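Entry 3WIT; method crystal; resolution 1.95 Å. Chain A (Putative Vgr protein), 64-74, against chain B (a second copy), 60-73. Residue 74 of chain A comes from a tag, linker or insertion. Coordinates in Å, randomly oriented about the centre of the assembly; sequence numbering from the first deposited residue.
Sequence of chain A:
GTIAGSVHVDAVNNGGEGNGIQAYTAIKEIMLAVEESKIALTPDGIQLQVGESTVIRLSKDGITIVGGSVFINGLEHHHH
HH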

# COMPACT_ATOMS: atom_id res chain seq x y z
N THR A 64 -9.49 0.47 -5.76
CA THR A 64 -9.82 -0.84 -6.30
C THR A 64 -8.74 -1.81 -5.84
O THR A 64 -7.55 -1.45 -5.78
CB THR A 64 -10.01 -0.85 -7.88
OG1 THR A 64 -8.79 -0.54 -8.53
CG2 THR A 64 -11.06 0.14 -8.32
N ILE A 65 -9.16 -2.99 -5.40
CA ILE A 65 -8.25 -4.04 -4.93
C ILE A 65 -8.65 -5.27 -5.74
O ILE A 65 -9.82 -5.62 -5.73
CB ILE A 65 -8.47 -4.34 -3.43
CG1 ILE A 65 -8.14 -3.10 -2.60
CG2 ILE A 65 -7.61 -5.55 -2.97
CD1 ILE A 65 -8.51 -3.20 -1.14
N VAL A 66 -7.70 -5.89 -6.47
CA VAL A 66 -7.97 -7.13 -7.22
C VAL A 66 -6.78 -8.10 -7.02
O VAL A 66 -5.62 -7.67 -6.96
CB VAL A 66 -8.19 -6.93 -8.73
CG1 VAL A 66 -9.41 -6.07 -9.00
CG2 VAL A 66 -6.99 -6.27 -9.35
N GLY A 67 -7.08 -9.39 -6.90
CA GLY A 67 -6.07 -10.42 -6.76
C GLY A 67 -6.68 -11.77 -7.06
O GLY A 67 -7.88 -11.97 -6.82
N GLY A 68 -5.89 -12.71 -7.57
CA GLY A 68 -6.44 -14.02 -7.90
C GLY A 68 -7.15 -14.59 -6.68
O GLY A 68 -8.27 -15.11 -6.75
N SER A 69 -6.50 -14.48 -5.53
CA SER A 69 -7.15 -14.79 -4.27
C SER A 69 -6.97 -13.60 -3.40
O SER A 69 -5.85 -13.09 -3.28
CB SER A 69 -6.47 -16.00 -3.62
OG SER A 69 -6.67 -17.12 -4.43
N VAL A 70 -8.04 -13.09 -2.80
CA VAL A 70 -7.88 -11.99 -1.83
C VAL A 70 -8.42 -12.50 -0.50
O VAL A 70 -9.54 -13.02 -0.45
CB VAL A 70 -8.66 -10.72 -2.28
CG1 VAL A 70 -8.77 -9.69 -1.16
CG2 VAL A 70 -8.04 -10.10 -3.54
N PHE A 71 -7.61 -12.41 0.57
CA PHE A 71 -8.08 -12.82 1.90
C PHE A 71 -7.97 -11.64 2.85
O PHE A 71 -6.95 -10.96 2.90
CB PHE A 71 -7.24 -13.97 2.45
CG PHE A 71 -7.59 -15.28 1.87
CD1 PHE A 71 -7.03 -15.70 0.68
CD2 PHE A 71 -8.45 -16.13 2.53
CE1 PHE A 71 -7.35 -16.92 0.15
CE2 PHE A 71 -8.76 -17.36 2.01
CZ PHE A 71 -8.22 -17.75 0.81
N ILE A 72 -9.03 -11.38 3.60
CA ILE A 72 -9.01 -10.29 4.57
C ILE A 72 -9.35 -10.90 5.92
O ILE A 72 -10.44 -11.46 6.11
CB ILE A 72 -10.03 -9.20 4.18
CG1 ILE A 72 -9.67 -8.63 2.81
CG2 ILE A 72 -10.05 -8.08 5.26
CD1 ILE A 72 -10.57 -7.48 2.35
N ASN A 73 -8.40 -10.82 6.85
CA ASN A 73 -8.53 -11.42 8.18
C ASN A 73 -9.01 -12.87 8.11
O ASN A 73 -9.86 -13.33 8.89
CB ASN A 73 -9.36 -10.56 9.14
CG ASN A 73 -8.56 -9.38 9.73
OD1 ASN A 73 -7.35 -9.27 9.54
ND2 ASN A 73 -9.24 -8.52 10.50
N GLY A 74 -8.46 -13.59 7.14
CA GLY A 74 -8.74 -15.00 7.01
C GLY A 74 -9.94 -15.37 6.16
O GLY A 74 -10.18 -16.55 5.95
N LYS B 60 2.07 -12.53 -6.83
CA LYS B 60 1.54 -12.80 -8.17
C LYS B 60 0.14 -13.41 -8.13
O LYS B 60 -0.65 -13.25 -9.06
CB LYS B 60 2.48 -13.74 -8.93
CG LYS B 60 3.25 -13.07 -10.07
CD LYS B 60 4.73 -13.50 -10.11
CE LYS B 60 5.68 -12.33 -9.80
NZ LYS B 60 6.80 -12.70 -8.87
N ASP B 61 -0.14 -14.14 -7.05
CA ASP B 61 -1.36 -14.93 -6.94
C ASP B 61 -2.49 -14.25 -6.15
O ASP B 61 -3.64 -14.70 -6.18
CB ASP B 61 -1.05 -16.27 -6.30
CG ASP B 61 -0.10 -17.11 -7.14
OD1 ASP B 61 -0.22 -17.09 -8.39
OD2 ASP B 61 0.76 -17.78 -6.54
N GLY B 62 -2.19 -13.19 -5.44
CA GLY B 62 -3.26 -12.49 -4.74
C GLY B 62 -2.79 -11.58 -3.64
O GLY B 62 -1.66 -11.10 -3.65
N ILE B 63 -3.68 -11.31 -2.69
CA ILE B 63 -3.43 -10.29 -1.70
C ILE B 63 -3.91 -10.84 -0.38
O ILE B 63 -5.00 -11.45 -0.32
CB ILE B 63 -4.24 -8.99 -2.02
CG1 ILE B 63 -3.78 -8.39 -3.35
CG2 ILE B 63 -4.11 -7.95 -0.92
CD1 ILE B 63 -4.58 -7.16 -3.80
N THR B 64 -3.13 -10.64 0.68
CA THR B 64 -3.62 -10.94 2.02
C THR B 64 -3.56 -9.65 2.82
O THR B 64 -2.61 -8.86 2.69
CB THR B 64 -2.87 -12.14 2.73
OG1 THR B 64 -1.51 -11.80 2.96
CG2 THR B 64 -2.91 -13.40 1.90
N ILE B 65 -4.62 -9.38 3.57
CA ILE B 65 -4.72 -8.18 4.42
C ILE B 65 -5.08 -8.72 5.80
O ILE B 65 -6.05 -9.46 5.90
CB ILE B 65 -5.85 -7.24 3.94
CG1 ILE B 65 -5.55 -6.74 2.53
CG2 ILE B 65 -6.06 -6.06 4.92
CD1 ILE B 65 -6.68 -5.98 1.88
N VAL B 66 -4.28 -8.42 6.83
CA VAL B 66 -4.59 -8.83 8.22
C VAL B 66 -4.30 -7.64 9.17
O VAL B 66 -3.34 -6.88 8.96
CB VAL B 66 -3.79 -10.05 8.71
CG1 VAL B 66 -4.11 -11.28 7.89
CG2 VAL B 66 -2.31 -9.79 8.63
N GLY B 67 -5.14 -7.47 10.18
CA GLY B 67 -4.98 -6.43 11.18
C GLY B 67 -5.82 -6.75 12.39
O GLY B 67 -6.88 -7.39 12.25
N GLY B 68 -5.40 -6.33 13.58
CA GLY B 68 -6.17 -6.65 14.78
C GLY B 68 -7.61 -6.18 14.58
O GLY B 68 -8.57 -6.89 14.88
N SER B 69 -7.76 -4.97 14.06
CA SER B 69 -9.06 -4.50 13.63
C SER B 69 -8.90 -4.05 12.22
O SER B 69 -7.97 -3.31 11.91
CB SER B 69 -9.49 -3.31 14.49
OG SER B 69 -9.67 -3.74 15.81
N VAL B 70 -9.77 -4.51 11.32
CA VAL B 70 -9.72 -4.00 9.94
C VAL B 70 -11.07 -3.35 9.67
O VAL B 70 -12.11 -3.99 9.91
CB VAL B 70 -9.45 -5.14 8.92
CG1 VAL B 70 -9.71 -4.69 7.48
CG2 VAL B 70 -8.03 -5.70 9.06
N PHE B 71 -11.08 -2.09 9.22
CA PHE B 71 -12.33 -1.42 8.89
C PHE B 71 -12.28 -0.97 7.43
O PHE B 71 -11.30 -0.38 6.99
CB PHE B 71 -12.58 -0.20 9.77
CG PHE B 71 -13.07 -0.53 11.12
CD1 PHE B 71 -12.18 -0.85 12.13
CD2 PHE B 71 -14.42 -0.49 11.40
CE1 PHE B 71 -12.65 -1.15 13.38
CE2 PHE B 71 -14.88 -0.78 12.66
CZ PHE B 71 -13.99 -1.12 13.65
N ILE B 72 -13.33 -1.26 6.68
CA ILE B 72 -13.39 -0.84 5.29
C ILE B 72 -14.67 -0.01 5.13
O ILE B 72 -15.77 -0.52 5.34
CB ILE B 72 -13.40 -2.05 4.35
CG1 ILE B 72 -12.12 -2.87 4.56
CG2 ILE B 72 -13.53 -1.60 2.87
CD1 ILE B 72 -11.99 -4.07 3.62
N ASN B 73 -14.49 1.26 4.79
CA ASN B 73 -15.60 2.21 4.67
C ASN B 73 -16.54 2.15 5.87
O ASN B 73 -17.77 2.20 5.77
CB ASN B 73 -16.34 2.08 3.33
CG ASN B 73 -15.61 2.77 2.17
OD1 ASN B 73 -14.61 3.46 2.36
ND2 ASN B 73 -16.14 2.62 0.94
O HOH W 1 -3.41 -12.06 -8.86
O HOH W 2 -6.18 -12.76 5.60

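Strand 62-66 of chain B runs alongside strand 69-72 of chain A. The two are parallel, their axes 4.6 Å apart at closest and 2° off in direction. Backbone hydrogen bonds alternate between them.

Water 1 donates to Lys B60 O (3.0 Å) and accepts from Gly A68 N (2.9 Å). Asp B61 O then accepts from Ser A69 N at 2.9 Å, the first direct bond of the ladder.

Gly B62 comes close to chain A. Its CA is 3.0 Å from Ser A69 O, a CA-H...O contact. A side chain here would clash with that oxygen, and the backbone angles by themselves call for glycine.

Ile B63 is bonded through both backbone polar atoms. Its N donates to Ser A69 O and its O accepts from Phe A71 N, each at 2.9 Å. Its side chain lies on the same sheet face as Val A70. The CD1 of Ile B63 reaches CG2 of Ile A65 at 3.5 Å.

Thr B64 pairs with Phe A71 on the other face. Thr B64 CG2 is 4.4 Å from Phe A71 CB, and the end of the phenylalanine leads away.

Ile B65 repeats the pattern of Ile B63. Its N donates to Phe A71 O and its O accepts from Asn A73 N, both at 2.9 Å. Its CD1 packs against Ile A72 CG1 at 4.1 Å.

The side chain of Asn A73 continues the bonding past Val B66. Asn A73 OD1 accepts from Gly B67 N at 2.9 Å, and Asn A73 ND2 donates to Gly B67 O at 3.1 Å. One amide thus serves both polar groups of the glycine.

Val B70 and Ile B72 add apolar contacts to Ile A72. Val B70 CG1 is 4.1 Å from Ile A72 CG2, and Ile B72 CD1 is 3.9 Å from Ile A72 CD1.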